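Local coordinates for protein Polyphosphate:AMP phosphotransferase (Meiothermus ruber H328, PDB 5O6M) that transfers phosphate from inorganic polyphosphate to nucleotides, converting AMP to ADP and ADP to ATP, at residues D[169-174]-D[228-233]. The protein carries 1 engineered substitution. Residues are numbered along the deposited sequence; the frame is centred on the assembly and turned at random.
Sequences HISKDE and PANKNW. With PO4 (phosphate ion), chain B.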
ATOM      1  N   HIS D 169     -14.545 -28.583  -6.885  1.00 58.97           N
ATOM      2  CA  HIS D 169     -15.930 -28.863  -7.251  1.00 59.27           C
ATOM      3  C   HIS D 169     -16.513 -29.903  -6.297  1.00 60.65           C
ATOM      4  O   HIS D 169     -16.133 -31.078  -6.337  1.00 59.20           O
ATOM      5  CB  HIS D 169     -16.003 -29.350  -8.695  1.00 57.84           C
ATOM      6  CG  HIS D 169     -17.397 -29.515  -9.212  1.00 65.90           C
ATOM      7  ND1 HIS D 169     -18.435 -28.690  -8.831  1.00 64.14           N
ATOM      8  CD2 HIS D 169     -17.925 -30.407 -10.083  1.00 63.72           C
ATOM      9  CE1 HIS D 169     -19.541 -29.066  -9.448  1.00 70.29           C
ATOM     10  NE2 HIS D 169     -19.260 -30.106 -10.212  1.00 68.26           N
ATOM     11  N   ILE D 170     -17.421 -29.467  -5.427  1.00 58.51           N
ATOM     12  CA  ILE D 170     -18.124 -30.368  -4.529  1.00 68.55           C
ATOM     13  C   ILE D 170     -19.601 -30.382  -4.904  1.00 66.65           C
ATOM     14  O   ILE D 170     -20.117 -29.477  -5.569  1.00 63.80           O
ATOM     15  CB  ILE D 170     -17.947 -29.989  -3.043  1.00 65.77           C
ATOM     16  CG1 ILE D 170     -18.553 -28.612  -2.765  1.00 55.62           C
ATOM     17  CG2 ILE D 170     -16.473 -30.034  -2.645  1.00 54.96           C
ATOM     18  CD1 ILE D 170     -18.760 -28.322  -1.291  1.00 58.11           C
ATOM     19  N   SER D 171     -20.284 -31.433  -4.465  1.00 65.63           N
ATOM     20  CA  SER D 171     -21.709 -31.597  -4.698  1.00 64.22           C
ATOM     21  C   SER D 171     -22.526 -30.869  -3.633  1.00 66.81           C
ATOM     22  O   SER D 171     -22.018 -30.490  -2.574  1.00 63.66           O
ATOM     23  CB  SER D 171     -22.069 -33.079  -4.703  1.00 56.99           C
ATOM     24  OG  SER D 171     -21.821 -33.638  -3.425  1.00 67.50           O
ATOM     25  N   LYS D 172     -23.819 -30.696  -3.922  1.00 55.24           N
ATOM     26  CA  LYS D 172     -24.693 -30.009  -2.976  1.00 63.98           C
ATOM     27  C   LYS D 172     -24.823 -30.793  -1.678  1.00 63.91           C
ATOM     28  O   LYS D 172     -24.837 -30.208  -0.588  1.00 59.78           O
ATOM     29  CB  LYS D 172     -26.072 -29.782  -3.594  1.00 55.41           C
ATOM     30  CG  LYS D 172     -26.993 -28.954  -2.719  1.00 56.67           C
ATOM     31  CD  LYS D 172     -28.330 -28.681  -3.388  1.00 62.11           C
ATOM     32  CE  LYS D 172     -29.235 -27.865  -2.474  1.00 64.36           C
ATOM     33  NZ  LYS D 172     -30.445 -27.348  -3.179  1.00 70.45           N
ATOM     34  N   ASP D 173     -24.920 -32.120  -1.773  1.00 71.08           N
ATOM     35  CA  ASP D 173     -25.023 -32.939  -0.570  1.00 62.51           C
ATOM     36  C   ASP D 173     -23.700 -32.983   0.183  1.00 68.09           C
ATOM     37  O   ASP D 173     -23.685 -33.023   1.420  1.00 64.09           O
ATOM     38  CB  ASP D 173     -25.486 -34.351  -0.934  1.00 73.87           C
ATOM     39  CG  ASP D 173     -25.190 -35.362   0.160  1.00 75.23           C
ATOM     40  OD1 ASP D 173     -25.819 -35.282   1.239  1.00 65.99           O
ATOM     41  OD2 ASP D 173     -24.331 -36.242  -0.063  1.00 71.07           O
ATOM     42  N   GLU D 174     -22.577 -32.980  -0.541  1.00 63.99           N
ATOM     43  CA  GLU D 174     -21.281 -32.949   0.128  1.00 71.16           C
ATOM     44  C   GLU D 174     -21.108 -31.672   0.942  1.00 72.11           C
ATOM     45  O   GLU D 174     -20.604 -31.712   2.072  1.00 67.49           O
ATOM     46  CB  GLU D 174     -20.149 -33.098  -0.884  1.00 61.04           C
ATOM     47  CG  GLU D 174     -18.780 -32.982  -0.237  1.00 75.78           C
ATOM     48  CD  GLU D 174     -18.505 -34.103   0.748  1.00 71.92           C
ATOM     49  OE1 GLU D 174     -19.109 -35.186   0.605  1.00 74.86           O
ATOM     50  OE2 GLU D 174     -17.700 -33.894   1.680  1.00 72.79           O
ATOM     51  N   PRO D 228     -12.280 -32.398  -9.029  1.00 62.16           N
ATOM     52  CA  PRO D 228     -13.196 -33.203  -8.213  1.00 65.97           C
ATOM     53  C   PRO D 228     -12.744 -33.146  -6.765  1.00 57.05           C
ATOM     54  O   PRO D 228     -11.658 -33.628  -6.430  1.00 58.81           O
ATOM     55  CB  PRO D 228     -13.066 -34.612  -8.803  1.00 64.66           C
ATOM     56  CG  PRO D 228     -12.500 -34.406 -10.179  1.00 63.73           C
ATOM     57  CD  PRO D 228     -11.620 -33.194 -10.078  1.00 57.77           C
ATOM     58  N   ALA D 229     -13.558 -32.542  -5.901  1.00 50.67           N
ATOM     59  CA  ALA D 229     -13.108 -32.186  -4.562  1.00 59.98           C
ATOM     60  C   ALA D 229     -13.965 -32.786  -3.457  1.00 60.62           C
ATOM     61  O   ALA D 229     -13.820 -32.389  -2.295  1.00 60.71           O
ATOM     62  CB  ALA D 229     -13.054 -30.660  -4.418  1.00 56.39           C
ATOM     63  N   ASN D 230     -14.856 -33.728  -3.774  1.00 69.74           N
ATOM     64  CA  ASN D 230     -15.580 -34.406  -2.704  1.00 64.29           C
ATOM     65  C   ASN D 230     -14.646 -35.252  -1.847  1.00 54.71           C
ATOM     66  O   ASN D 230     -14.916 -35.450  -0.658  1.00 59.10           O
ATOM     67  CB  ASN D 230     -16.704 -35.263  -3.283  1.00 59.22           C
ATOM     68  CG  ASN D 230     -17.987 -34.480  -3.500  1.00 70.17           C
ATOM     69  OD1 ASN D 230     -18.019 -33.253  -3.341  1.00 67.97           O
ATOM     70  ND2 ASN D 230     -19.051 -35.183  -3.859  1.00 61.49           N
ATOM     71  N   LYS D 231     -13.560 -35.765  -2.423  1.00 59.09           N
ATOM     72  CA  LYS D 231     -12.560 -36.539  -1.688  1.00 65.64           C
ATOM     73  C   LYS D 231     -11.313 -35.682  -1.514  1.00 73.87           C
ATOM     74  O   LYS D 231     -10.639 -35.348  -2.494  1.00 74.41           O
ATOM     75  CB  LYS D 231     -12.219 -37.860  -2.377  1.00 65.34           C
ATOM     76  CG  LYS D 231     -13.388 -38.787  -2.665  1.00 72.73           C
ATOM     77  CD  LYS D 231     -12.884 -39.999  -3.447  1.00 79.02           C
ATOM     78  CE  LYS D 231     -14.004 -40.890  -3.964  1.00 83.97           C
ATOM     79  NZ  LYS D 231     -13.480 -41.932  -4.903  1.00 78.14           N
ATOM     80  N   ASN D 232     -11.010 -35.331  -0.264  1.00 74.70           N
ATOM     81  CA  ASN D 232      -9.864 -34.471   0.020  1.00 70.12           C
ATOM     82  C   ASN D 232      -8.564 -35.061  -0.515  1.00 71.97           C
ATOM     83  O   ASN D 232      -7.742 -34.340  -1.095  1.00 66.37           O
ATOM     84  CB  ASN D 232      -9.753 -34.235   1.523  1.00 73.44           C
ATOM     85  CG  ASN D 232     -10.852 -33.349   2.047  1.00 74.29           C
ATOM     86  OD1 ASN D 232     -11.702 -32.884   1.290  1.00 76.56           O
ATOM     87  ND2 ASN D 232     -10.859 -33.128   3.353  1.00 85.51           N
ATOM     88  N   TRP D 233      -8.348 -36.364  -0.322  1.00 67.93           N
ATOM     89  CA  TRP D 233      -7.089 -36.957  -0.765  1.00 64.59           C
ATOM     90  C   TRP D 233      -6.906 -36.793  -2.268  1.00 64.94           C
ATOM     91  O   TRP D 233      -5.785 -36.577  -2.743  1.00 64.99           O
ATOM     92  CB  TRP D 233      -7.019 -38.435  -0.366  1.00 73.18           C
ATOM     93  CG  TRP D 233      -8.089 -39.314  -0.963  1.00 73.00           C
ATOM     94  CD1 TRP D 233      -9.292 -39.640  -0.403  1.00 71.38           C
ATOM     95  CD2 TRP D 233      -8.034 -40.002  -2.220  1.00 71.26           C
ATOM     96  NE1 TRP D 233      -9.995 -40.472  -1.242  1.00 75.94           N
ATOM     97  CE2 TRP D 233      -9.244 -40.712  -2.362  1.00 77.72           C
ATOM     98  CE3 TRP D 233      -7.083 -40.080  -3.243  1.00 69.81           C
ATOM     99  CZ2 TRP D 233      -9.526 -41.490  -3.485  1.00 77.94           C
ATOM    100  CZ3 TRP D 233      -7.364 -40.853  -4.355  1.00 72.64           C
ATOM    101  CH2 TRP D 233      -8.575 -41.547  -4.469  1.00 78.28           C
TER
HETATM  102  P   PO4 B1005     -10.729 -37.461   2.966  1.00113.25           P
HETATM  103  O1  PO4 B1005     -11.049 -38.929   3.138  1.00108.20           O
HETATM  104  O2  PO4 B1005      -9.754 -37.288   1.825  1.00 95.70           O
HETATM  105  O3  PO4 B1005     -10.115 -36.927   4.240  1.00 98.36           O
HETATM  106  O4  PO4 B1005     -11.998 -36.703   2.651  1.00100.34           O
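Where two neighbouring parallel strands of the P-loop-type sheet run out, His169 pairs with Pro228, and the last bond between them runs from Ala229 N to His169 O (3.0 Å). Because Ala229 supplies that N-H, a proline before it costs no bond here. Beyond the sheet the side-chain amide of Asn230 bridges to both polar groups of Ser171. Asn230 OD1 accepts from Ser171 N at 3.1 Å, the N-H meeting a lone pair in the amide plane, while Asn230 ND2 donates to Ser171 OG at 3.2 Å. Ser171 is the N-cap of helix 172-183: with OG between its backbone N and carbonyl carbon (chi1 64°), the hydroxyl also accepts from Glu174 N at 3.1 Å. An alanine in place of Asn230 would probably leave Ser171 N without its acceptor and the capping hydroxyl freer to turn. Glu174 CG lies 3.2 Å from Asn230 OD1, and the carboxylate goes on to a salt bridge with Arg178. The small methyl group of Ala229 fits between Ile170 CG2 and the His169 backbone. The contact thus joins the ends of strands 161-169 and 224-228 just before helices 172-183 and 232-249; at the latter's start Trp233 N holds a phosphate ion, probably from the crystallisation liquor.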